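Local coordinates for protein sensory box histidine kinase/response regulator (Burkholderia thailandensis, PDB 3MR0) that probably senses a signal through this PAS domain and, as part of a longer histidine kinase, passes it into a two-component phosphorelay, at residues A20-W25 with R114-M120; S59-D64 with Y86-T90; Y82-Y86 with W97-G102. The contacts are given in a common frame with arbitrary orientation. Where two conformers were deposited one is given. Residue numbers count along the deposited sequence, not the author numbering.

How the contacts relate
From the N terminus, strand 21-25 enters the antiparallel sheet first, yet its neighbour in contact 1 is the last strand to be laid down, 112-121; this pairing closes a loop of 88 residues inside which contacts 2 and 3 are both nested. In contact 2 the loop 59-64 before helix 65-78 meets the end of strand 82-89. Contact 3 follows: the hairpin of strands 82-89 and 95-106 pairs 82-86 with 97-102, and Tyr-86, ending its first segment, begins the second segment of contact 2. Contacts 1 and 3 join through strands 112-121 and 95-106, with Trp-118 N lying 3.0 Å from Arg-101 O. Contacts 1 and 2 do not touch; their centres are about 17 Å apart.

Contact 1: residues A20-W25 with R114-M120; sequences AGLWDW and RMVGWIM
Build two antiparallel strands, 21-25 and 114-120, with short-segment axes 4.5 Å apart at closest approach and N-to-C directions 151° apart. Gly-21 faces Ile-119 and Trp-23 faces Gly-117 as hydrogen-bonded pairs; Leu-22/Trp-118 and Asp-24/Val-116 are non-hydrogen-bonded pairs. The main bonds run Gly-21 N to Ile-119 O (2.9 Å), Ile-119 N to Gly-21 O (2.8 Å), Trp-23 N to Gly-117 O (2.8 Å), Gly-117 N to Trp-23 O (3.0 Å) and Trp-25 N to Met-115 O (2.8 Å). The largest bump, the Trp-23 indole, folds with chi1 at p across the partner strand into the hollow left by Gly-117, whose CA sits 4.0 Å from the centroid of the five-membered ring in a CH-pi contact; a CB there would clash. Trp-23 NE1 makes a weak hydrogen bond to Trp-118 O (3.0 Å). All-trans selenomethionine Met-115 touches both indoles in Met-aromatic contacts, at the edge of Trp-23 and obliquely to Trp-25, its SE 3.9 Å from Trp-23 CH2. On the other face Leu-22 CD1 meets Val-116 CG1 at 4.0 Å, and an extended Arg-114 reaches Asp-24, NH2 to OD2 3.1 Å. In this central first-to-last strand pairing of the PAS fold, Trp-23, Trp-25 and Met-115 make the pocket face apolar, the tryptophans lining the PG5 site, whereas the other mixes Leu-22, Val-116 and Trp-118, partly against helix 11-17, with a terminal salt bridge.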
loop_
_atom_site.group_PDB
_atom_site.type_symbol
_atom_site.label_atom_id
_atom_site.label_comp_id
_atom_site.label_asym_id
_atom_site.label_seq_id
_atom_site.Cartn_x
_atom_site.Cartn_y
_atom_site.Cartn_z
ATOM N N ALA A 20 -4.772 6.570 -8.244
ATOM C CA ALA A 20 -3.854 6.171 -7.188
ATOM C C ALA A 20 -3.956 7.122 -5.999
ATOM O O ALA A 20 -4.395 8.266 -6.155
ATOM C CB ALA A 20 -2.431 6.112 -7.716
ATOM N N GLY A 21 -3.584 6.638 -4.813
ATOM C CA GLY A 21 -3.454 7.484 -3.641
ATOM C C GLY A 21 -2.004 7.715 -3.248
ATOM O O GLY A 21 -1.209 6.780 -3.115
ATOM N N LEU A 22 -1.652 8.976 -3.054
ATOM C CA LEU A 22 -0.285 9.347 -2.699
ATOM C C LEU A 22 -0.096 9.274 -1.190
ATOM O O LEU A 22 -1.000 9.617 -0.441
ATOM C CB LEU A 22 0.020 10.755 -3.239
ATOM C CG LEU A 22 1.054 11.670 -2.580
ATOM C CD1 LEU A 22 2.451 11.451 -3.143
ATOM C CD2 LEU A 22 0.638 13.116 -2.772
ATOM N N TRP A 23 1.066 8.808 -0.753
ATOM C CA TRP A 23 1.409 8.820 0.667
ATOM C C TRP A 23 2.840 9.345 0.935
ATOM O O TRP A 23 3.734 9.174 0.118
ATOM C CB TRP A 23 1.130 7.459 1.333
ATOM C CG TRP A 23 1.809 6.240 0.734
ATOM C CD1 TRP A 23 1.285 5.377 -0.181
ATOM C CD2 TRP A 23 3.112 5.733 1.061
ATOM N NE1 TRP A 23 2.180 4.377 -0.453
ATOM C CE2 TRP A 23 3.314 4.576 0.289
ATOM C CE3 TRP A 23 4.135 6.156 1.930
ATOM C CZ2 TRP A 23 4.486 3.834 0.354
ATOM C CZ3 TRP A 23 5.294 5.424 1.991
ATOM C CH2 TRP A 23 5.462 4.272 1.212
ATOM N N ASP A 24 3.030 10.019 2.063
ATOM C CA ASP A 24 4.335 10.601 2.417
ATOM C C ASP A 24 4.582 10.348 3.895
ATOM O O ASP A 24 3.903 10.914 4.749
ATOM C CB ASP A 24 4.335 12.103 2.125
ATOM C CG ASP A 24 5.647 12.810 2.520
ATOM O OD1 ASP A 24 6.565 12.194 3.075
ATOM O OD2 ASP A 24 5.757 14.023 2.256
ATOM N N TRP A 25 5.566 9.510 4.193
ATOM C CA TRP A 25 5.698 8.918 5.513
ATOM C C TRP A 25 7.024 9.221 6.220
ATOM O O TRP A 25 8.096 9.136 5.623
ATOM C CB TRP A 25 5.508 7.420 5.352
ATOM C CG TRP A 25 5.586 6.606 6.574
ATOM C CD1 TRP A 25 4.724 6.615 7.634
ATOM C CD2 TRP A 25 6.555 5.598 6.843
ATOM N NE1 TRP A 25 5.112 5.684 8.553
ATOM C CE2 TRP A 25 6.239 5.044 8.093
ATOM C CE3 TRP A 25 7.676 5.118 6.152
ATOM C CZ2 TRP A 25 7.003 4.027 8.670
ATOM C CZ3 TRP A 25 8.429 4.118 6.716
ATOM C CH2 TRP A 25 8.094 3.577 7.961
ATOM N N ARG A 114 12.502 10.021 5.418
ATOM C CA ARG A 114 11.291 10.225 4.634
ATOM C C ARG A 114 11.073 9.016 3.755
ATOM O O ARG A 114 11.998 8.284 3.504
ATOM C CB ARG A 114 11.422 11.493 3.768
ATOM C CG ARG A 114 10.148 11.948 3.077
ATOM C CD ARG A 114 10.398 13.178 2.249
ATOM N NE ARG A 114 9.168 13.695 1.661
ATOM C CZ ARG A 114 9.102 14.794 0.916
ATOM N NH1 ARG A 114 10.197 15.496 0.665
ATOM N NH2 ARG A 114 7.943 15.194 0.422
HETATM N N MSE A 115 9.837 8.811 3.308
HETATM C CA MSE A 115 9.517 7.792 2.293
HETATM C C MSE A 115 8.216 8.193 1.547
HETATM O O MSE A 115 7.196 8.498 2.166
HETATM C CB MSE A 115 9.407 6.402 2.939
HETATM C CG MSE A 115 9.323 5.263 1.937
HETATM SE SE MSE A 115 8.936 3.539 2.786
HETATM C CE MSE A 115 8.947 2.382 1.216
ATOM N N VAL A 116 8.264 8.197 0.221
ATOM C CA VAL A 116 7.115 8.640 -0.562
ATOM C C VAL A 116 6.661 7.556 -1.516
ATOM O O VAL A 116 7.481 6.872 -2.114
ATOM C CB VAL A 116 7.432 9.889 -1.382
ATOM C CG1 VAL A 116 6.167 10.395 -2.051
ATOM C CG2 VAL A 116 8.029 10.961 -0.494
ATOM N N GLY A 117 5.354 7.407 -1.673
ATOM C CA GLY A 117 4.842 6.392 -2.559
ATOM C C GLY A 117 3.366 6.517 -2.824
ATOM O O GLY A 117 2.738 7.534 -2.560
ATOM N N TRP A 118 2.806 5.458 -3.374
ATOM C CA TRP A 118 1.407 5.453 -3.733
ATOM C C TRP A 118 0.748 4.120 -3.406
ATOM O O TRP A 118 1.412 3.137 -3.073
ATOM C CB TRP A 118 1.243 5.774 -5.221
ATOM C CG TRP A 118 2.148 4.998 -6.190
ATOM C CD1 TRP A 118 3.301 5.455 -6.773
ATOM C CD2 TRP A 118 1.944 3.673 -6.716
ATOM N NE1 TRP A 118 3.828 4.505 -7.598
ATOM C CE2 TRP A 118 3.019 3.398 -7.586
ATOM C CE3 TRP A 118 0.967 2.681 -6.522
ATOM C CZ2 TRP A 118 3.149 2.187 -8.258
ATOM C CZ3 TRP A 118 1.095 1.471 -7.189
ATOM C CH2 TRP A 118 2.179 1.235 -8.048
ATOM N N ILE A 119 -0.568 4.092 -3.499
ATOM C CA ILE A 119 -1.292 2.848 -3.458
ATOM C C ILE A 119 -2.283 2.827 -4.627
ATOM O O ILE A 119 -2.763 3.869 -5.061
ATOM C CB ILE A 119 -2.027 2.637 -2.107
ATOM C CG1 ILE A 119 -3.048 3.755 -1.841
ATOM C CG2 ILE A 119 -1.026 2.510 -0.972
ATOM C CD1 ILE A 119 -4.000 3.459 -0.692
HETATM N N MSE A 120 -2.566 1.634 -5.138
HETATM C CA MSE A 120 -3.637 1.443 -6.111
HETATM C C MSE A 120 -4.506 0.291 -5.650
HETATM O O MSE A 120 -3.986 -0.669 -5.063
HETATM C CB MSE A 120 -3.079 1.164 -7.509
HETATM C CG MSE A 120 -2.610 2.401 -8.221
HETATM SE SE MSE A 120 -2.410 2.135 -10.139
HETATM C CE MSE A 120 -0.754 1.155 -10.169
#

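Contact 2: residues S59-D64 with Y86-T90; sequences SIHPDD and YRVRT
Arg-87 and Asp-64 make a two-pronged salt bridge: Arg-87 NH2 to Asp-64 OD1 at 2.8 Å and Arg-87 NE to Asp-64 OD2 at 2.9 Å (Arg-87 chi1 m, chi2 t, chi3 m; Asp-64 chi1 m). The same OD2 accepts the backbone Arg-87 N at 2.9 Å, and OD1 also pairs with Arg-67 of the following helix. Next come two main-chain bonds, His-61 N to Arg-87 O and Arg-89 N to Ser-59 O, both 2.9 Å, which flank a single bridge between Ile-60 and Val-88 (CA-CA 4.5 Å). Residues 59-61 run beside strand 86-89; 62-64 then take helical angles, with Asp-64 N bonded to His-61 O at 3.0 Å. The guanidinium of Arg-87 lies over one face of the His-61 ring, whose CD2 is 3.5 Å from Arg-87 CD. Farther in, Ile-60 CD1 packs 3.4 Å from Tyr-86 CE1. Here the loop leading into helix 65-78 is pinned to the sheet's edge strand, and Ser-59, Tyr-86 and Val-88 line the PG5-occupied pocket of the PAS fold.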
loop_
_atom_site.group_PDB
_atom_site.type_symbol
_atom_site.label_atom_id
_atom_site.label_comp_id
_atom_site.label_asym_id
_atom_site.label_seq_id
_atom_site.Cartn_x
_atom_site.Cartn_y
_atom_site.Cartn_z
ATOM N N SER A 59 -4.646 -1.544 9.944
ATOM C CA SER A 59 -5.663 -2.198 9.122
ATOM C C SER A 59 -5.223 -3.394 8.251
ATOM O O SER A 59 -6.057 -4.036 7.616
ATOM C CB SER A 59 -6.311 -1.139 8.245
ATOM O OG SER A 59 -5.308 -0.469 7.501
ATOM N N ILE A 60 -3.926 -3.679 8.219
ATOM C CA ILE A 60 -3.418 -4.773 7.396
ATOM C C ILE A 60 -4.050 -6.108 7.779
ATOM O O ILE A 60 -4.310 -6.372 8.956
ATOM C CB ILE A 60 -1.890 -4.886 7.459
ATOM C CG1 ILE A 60 -1.252 -3.624 6.887
ATOM C CG2 ILE A 60 -1.404 -6.086 6.673
ATOM C CD1 ILE A 60 0.074 -3.884 6.251
ATOM N N HIS A 61 -4.312 -6.946 6.778
ATOM C CA HIS A 61 -4.886 -8.273 7.009
ATOM C C HIS A 61 -3.887 -9.108 7.806
ATOM O O HIS A 61 -2.705 -9.102 7.491
ATOM C CB HIS A 61 -5.153 -8.952 5.670
ATOM C CG HIS A 61 -6.239 -9.975 5.719
ATOM N ND1 HIS A 61 -6.311 -10.933 6.704
ATOM C CD2 HIS A 61 -7.295 -10.191 4.905
ATOM C CE1 HIS A 61 -7.371 -11.693 6.503
ATOM N NE2 HIS A 61 -7.982 -11.268 5.413
ATOM N N PRO A 62 -4.351 -9.832 8.836
ATOM C CA PRO A 62 -3.455 -10.684 9.630
ATOM C C PRO A 62 -2.527 -11.581 8.821
ATOM O O PRO A 62 -1.403 -11.753 9.257
ATOM C CB PRO A 62 -4.415 -11.542 10.461
ATOM C CG PRO A 62 -5.801 -11.279 9.885
ATOM C CD PRO A 62 -5.733 -9.892 9.335
ATOM N N ASP A 63 -2.966 -12.133 7.691
ATOM C CA ASP A 63 -2.102 -13.019 6.897
ATOM C C ASP A 63 -0.951 -12.321 6.158
ATOM O O ASP A 63 0.063 -12.947 5.862
ATOM C CB ASP A 63 -2.918 -13.856 5.914
ATOM C CG ASP A 63 -3.606 -15.004 6.577
ATOM O OD1 ASP A 63 -3.474 -15.147 7.806
ATOM O OD2 ASP A 63 -4.288 -15.767 5.870
ATOM N N ASP A 64 -1.106 -11.027 5.880
ATOM C CA ASP A 64 -0.106 -10.268 5.129
ATOM C C ASP A 64 0.858 -9.456 5.998
ATOM O O ASP A 64 1.893 -8.992 5.519
ATOM C CB ASP A 64 -0.808 -9.305 4.164
ATOM C CG ASP A 64 -1.643 -10.027 3.132
ATOM O OD1 ASP A 64 -1.271 -11.177 2.765
ATOM O OD2 ASP A 64 -2.673 -9.443 2.693
ATOM N N TYR A 86 -1.041 -6.325 -0.925
ATOM C CA TYR A 86 -1.608 -6.873 0.301
ATOM C C TYR A 86 -3.029 -6.396 0.590
ATOM O O TYR A 86 -3.539 -5.513 -0.090
ATOM C CB TYR A 86 -0.689 -6.598 1.492
ATOM C CG TYR A 86 -0.459 -5.138 1.835
ATOM C CD1 TYR A 86 -1.254 -4.483 2.784
ATOM C CD2 TYR A 86 0.585 -4.439 1.258
ATOM C CE1 TYR A 86 -1.020 -3.168 3.125
ATOM C CE2 TYR A 86 0.834 -3.130 1.589
ATOM C CZ TYR A 86 0.033 -2.497 2.526
ATOM O OH TYR A 86 0.311 -1.187 2.854
ATOM N N ARG A 87 -3.658 -6.993 1.599
ATOM C CA ARG A 87 -5.025 -6.666 1.949
ATOM C C ARG A 87 -5.063 -5.685 3.103
ATOM O O ARG A 87 -4.326 -5.837 4.082
ATOM C CB ARG A 87 -5.815 -7.935 2.310
ATOM C CG ARG A 87 -6.197 -8.804 1.116
ATOM C CD ARG A 87 -6.393 -10.236 1.533
ATOM N NE ARG A 87 -5.153 -10.788 2.069
ATOM C CZ ARG A 87 -4.976 -12.060 2.418
ATOM N NH1 ARG A 87 -5.972 -12.933 2.283
ATOM N NH2 ARG A 87 -3.803 -12.461 2.895
ATOM N N VAL A 88 -5.930 -4.680 2.968
ATOM C CA VAL A 88 -6.226 -3.714 4.024
ATOM C C VAL A 88 -7.726 -3.651 4.312
ATOM O O VAL A 88 -8.553 -3.777 3.405
ATOM C CB VAL A 88 -5.732 -2.281 3.710
ATOM C CG1 VAL A 88 -4.225 -2.211 3.762
ATOM C CG2 VAL A 88 -6.268 -1.784 2.389
ATOM N N ARG A 89 -8.061 -3.476 5.588
ATOM C CA ARG A 89 -9.442 -3.342 6.023
ATOM C C ARG A 89 -9.913 -1.907 5.769
ATOM O O ARG A 89 -9.359 -0.941 6.309
ATOM C CB ARG A 89 -9.573 -3.713 7.510
ATOM C CG ARG A 89 -11.000 -3.956 7.974
ATOM C CD ARG A 89 -11.066 -4.347 9.445
ATOM N NE ARG A 89 -10.780 -5.763 9.697
ATOM C CZ ARG A 89 -11.705 -6.720 9.777
ATOM N NH1 ARG A 89 -12.986 -6.420 9.607
ATOM N NH2 ARG A 89 -11.351 -7.977 10.025
ATOM N N THR A 90 -10.925 -1.774 4.924
ATOM C CA THR A 90 -11.477 -0.467 4.577
ATOM C C THR A 90 -12.422 0.063 5.680
ATOM O O THR A 90 -12.723 -0.635 6.652
ATOM C CB THR A 90 -12.178 -0.536 3.215
ATOM O OG1 THR A 90 -13.232 -1.493 3.270
ATOM C CG2 THR A 90 -11.196 -0.980 2.148
HETATM O O HOH W 1 -3.097 -15.737 3.178
#

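Contact 3: residues Y82-Y86 with W97-G102; sequences YDVEY and WIQSRG
Tyr-86 swings its ring across the neighbouring strand onto Ile-98: with chi1 at p for both residues, Ile-98 CG1 sits 4.2 Å from the ring centroid, almost on its normal, in a CH-pi contact, and Ile-98 CD1 is 3.8 Å from Tyr-86 CZ. The strands 82-86 and 97-102 carrying them are antiparallel, 170° between directions and 4.6 Å between short axes. Val-84/Ser-100 and Tyr-86/Ile-98 are hydrogen-bonded pairs: Val-84 N to Ser-100 O 2.9 Å, Ser-100 N to Val-84 O 2.7 Å, Tyr-86 N to Ile-98 O and Ile-98 N to Tyr-86 O both 2.9 Å. Asp-83/Arg-101 and Glu-85/Gln-99 form the non-hydrogen-bonded pairs. On the face of Tyr-86, a water joins Tyr-82 OH (2.6 Å), Tyr-86 OH (2.8 Å) and Ser-100 OG (2.5 Å), gathering three hydroxyls at one point. The opposite face is polar, mostly charged. Asp-83, chi1 t, accepts Gln-99 NE2 at OD1 (3.0 Å) and forms a salt bridge from OD2 to Arg-101 NE (2.7 Å), while Glu-85 rests its CG 3.8 Å from Gln-99 CB and turns its carboxylate to Arg-125 of the C-terminal helix. At one end Trp-97 brings its ring edge toward Glu-85 O, CZ3 lying 4.0 Å away. This is the beta hairpin 82-89/95-106 of the PAS fold, and its inner face, with Tyr-82, Tyr-86, Ile-98 and Ser-100, forms one wall of the pocket holding PG5.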
loop_
_atom_site.group_PDB
_atom_site.type_symbol
_atom_site.label_atom_id
_atom_site.label_comp_id
_atom_site.label_asym_id
_atom_site.label_seq_id
_atom_site.Cartn_x
_atom_site.Cartn_y
_atom_site.Cartn_z
ATOM N N TYR A 82 10.722 -1.501 -2.601
ATOM C CA TYR A 82 9.439 -1.640 -1.918
ATOM C C TYR A 82 8.311 -1.574 -2.938
ATOM O O TYR A 82 8.036 -0.520 -3.531
ATOM C CB TYR A 82 9.262 -0.591 -0.817
ATOM C CG TYR A 82 8.038 -0.809 0.034
ATOM C CD1 TYR A 82 8.016 -1.784 1.025
ATOM C CD2 TYR A 82 6.895 -0.043 -0.154
ATOM C CE1 TYR A 82 6.884 -1.989 1.801
ATOM C CE2 TYR A 82 5.762 -0.235 0.628
ATOM C CZ TYR A 82 5.757 -1.203 1.597
ATOM O OH TYR A 82 4.618 -1.376 2.361
ATOM N N ASP A 83 7.664 -2.725 -3.127
ATOM C CA ASP A 83 6.561 -2.894 -4.071
ATOM C C ASP A 83 5.798 -4.154 -3.701
ATOM O O ASP A 83 6.158 -5.255 -4.102
ATOM C CB ASP A 83 7.106 -2.995 -5.500
ATOM C CG ASP A 83 6.014 -3.021 -6.544
ATOM O OD1 ASP A 83 4.913 -3.516 -6.255
ATOM O OD2 ASP A 83 6.270 -2.546 -7.666
ATOM N N VAL A 84 4.752 -4.007 -2.914
ATOM C CA VAL A 84 4.081 -5.188 -2.409
ATOM C C VAL A 84 2.604 -5.108 -2.715
ATOM O O VAL A 84 2.078 -4.025 -2.949
ATOM C CB VAL A 84 4.290 -5.368 -0.875
ATOM C CG1 VAL A 84 5.679 -5.848 -0.583
ATOM C CG2 VAL A 84 3.988 -4.063 -0.108
ATOM N N GLU A 85 1.944 -6.257 -2.709
ATOM C CA GLU A 85 0.510 -6.281 -2.771
ATOM C C GLU A 85 -0.012 -6.923 -1.507
ATOM O O GLU A 85 0.521 -7.926 -1.039
ATOM C CB GLU A 85 0.041 -6.999 -4.037
ATOM C CG GLU A 85 0.462 -6.236 -5.292
ATOM C CD GLU A 85 -0.105 -6.806 -6.583
ATOM O OE1 GLU A 85 -0.493 -7.993 -6.609
ATOM O OE2 GLU A 85 -0.158 -6.043 -7.572
ATOM N N TYR A 86 -1.041 -6.325 -0.925
ATOM C CA TYR A 86 -1.608 -6.873 0.301
ATOM C C TYR A 86 -3.029 -6.396 0.590
ATOM O O TYR A 86 -3.539 -5.513 -0.090
ATOM C CB TYR A 86 -0.689 -6.598 1.492
ATOM C CG TYR A 86 -0.459 -5.138 1.835
ATOM C CD1 TYR A 86 -1.254 -4.483 2.784
ATOM C CD2 TYR A 86 0.585 -4.439 1.258
ATOM C CE1 TYR A 86 -1.020 -3.168 3.125
ATOM C CE2 TYR A 86 0.834 -3.130 1.589
ATOM C CZ TYR A 86 0.033 -2.497 2.526
ATOM O OH TYR A 86 0.311 -1.187 2.854
ATOM N N TRP A 97 -7.597 -5.412 -1.862
ATOM C CA TRP A 97 -6.183 -5.540 -2.146
ATOM C C TRP A 97 -5.672 -4.213 -2.674
ATOM O O TRP A 97 -6.330 -3.567 -3.479
ATOM C CB TRP A 97 -5.913 -6.599 -3.209
ATOM C CG TRP A 97 -6.087 -8.001 -2.746
ATOM C CD1 TRP A 97 -7.255 -8.707 -2.675
ATOM C CD2 TRP A 97 -5.053 -8.885 -2.321
ATOM N NE1 TRP A 97 -7.010 -9.977 -2.210
ATOM C CE2 TRP A 97 -5.661 -10.112 -1.987
ATOM C CE3 TRP A 97 -3.670 -8.758 -2.168
ATOM C CZ2 TRP A 97 -4.926 -11.208 -1.527
ATOM C CZ3 TRP A 97 -2.946 -9.859 -1.703
ATOM C CH2 TRP A 97 -3.576 -11.060 -1.402
ATOM N N ILE A 98 -4.499 -3.816 -2.201
ATOM C CA ILE A 98 -3.776 -2.689 -2.771
ATOM C C ILE A 98 -2.378 -3.138 -3.204
ATOM O O ILE A 98 -1.787 -4.047 -2.602
ATOM C CB ILE A 98 -3.633 -1.505 -1.759
ATOM C CG1 ILE A 98 -2.998 -1.967 -0.434
ATOM C CG2 ILE A 98 -4.962 -0.822 -1.513
ATOM C CD1 ILE A 98 -2.747 -0.824 0.565
ATOM N N GLN A 99 -1.853 -2.510 -4.251
ATOM C CA GLN A 99 -0.413 -2.544 -4.516
ATOM C C GLN A 99 0.189 -1.272 -3.906
ATOM O O GLN A 99 -0.346 -0.182 -4.112
ATOM C CB GLN A 99 -0.127 -2.587 -6.018
ATOM C CG GLN A 99 1.345 -2.461 -6.345
ATOM C CD GLN A 99 1.607 -2.334 -7.829
ATOM O OE1 GLN A 99 0.743 -1.880 -8.579
ATOM N NE2 GLN A 99 2.808 -2.709 -8.256
ATOM N N SER A 100 1.264 -1.412 -3.128
ATOM C CA SER A 100 1.939 -0.256 -2.515
ATOM C C SER A 100 3.389 -0.223 -2.976
ATOM O O SER A 100 4.110 -1.221 -2.869
ATOM C CB SER A 100 1.849 -0.284 -0.983
ATOM O OG SER A 100 2.352 0.900 -0.393
ATOM N N ARG A 101 3.811 0.939 -3.467
ATOM C CA ARG A 101 5.169 1.147 -3.971
ATOM C C ARG A 101 5.716 2.465 -3.432
ATOM O O ARG A 101 5.009 3.459 -3.368
ATOM C CB ARG A 101 5.164 1.154 -5.502
ATOM C CG ARG A 101 6.524 1.230 -6.149
ATOM C CD ARG A 101 6.408 1.274 -7.682
ATOM N NE ARG A 101 5.869 0.037 -8.263
ATOM C CZ ARG A 101 5.806 -0.215 -9.573
ATOM N NH1 ARG A 101 6.241 0.677 -10.448
ATOM N NH2 ARG A 101 5.304 -1.362 -10.007
ATOM N N GLY A 102 6.981 2.474 -3.045
ATOM C CA GLY A 102 7.535 3.649 -2.412
ATOM C C GLY A 102 9.039 3.644 -2.340
ATOM O O GLY A 102 9.679 2.626 -2.566
HETATM O O HOH W 2 2.534 0.196 1.986
HETATM O O HOH W 3 11.155 0.931 -3.831
#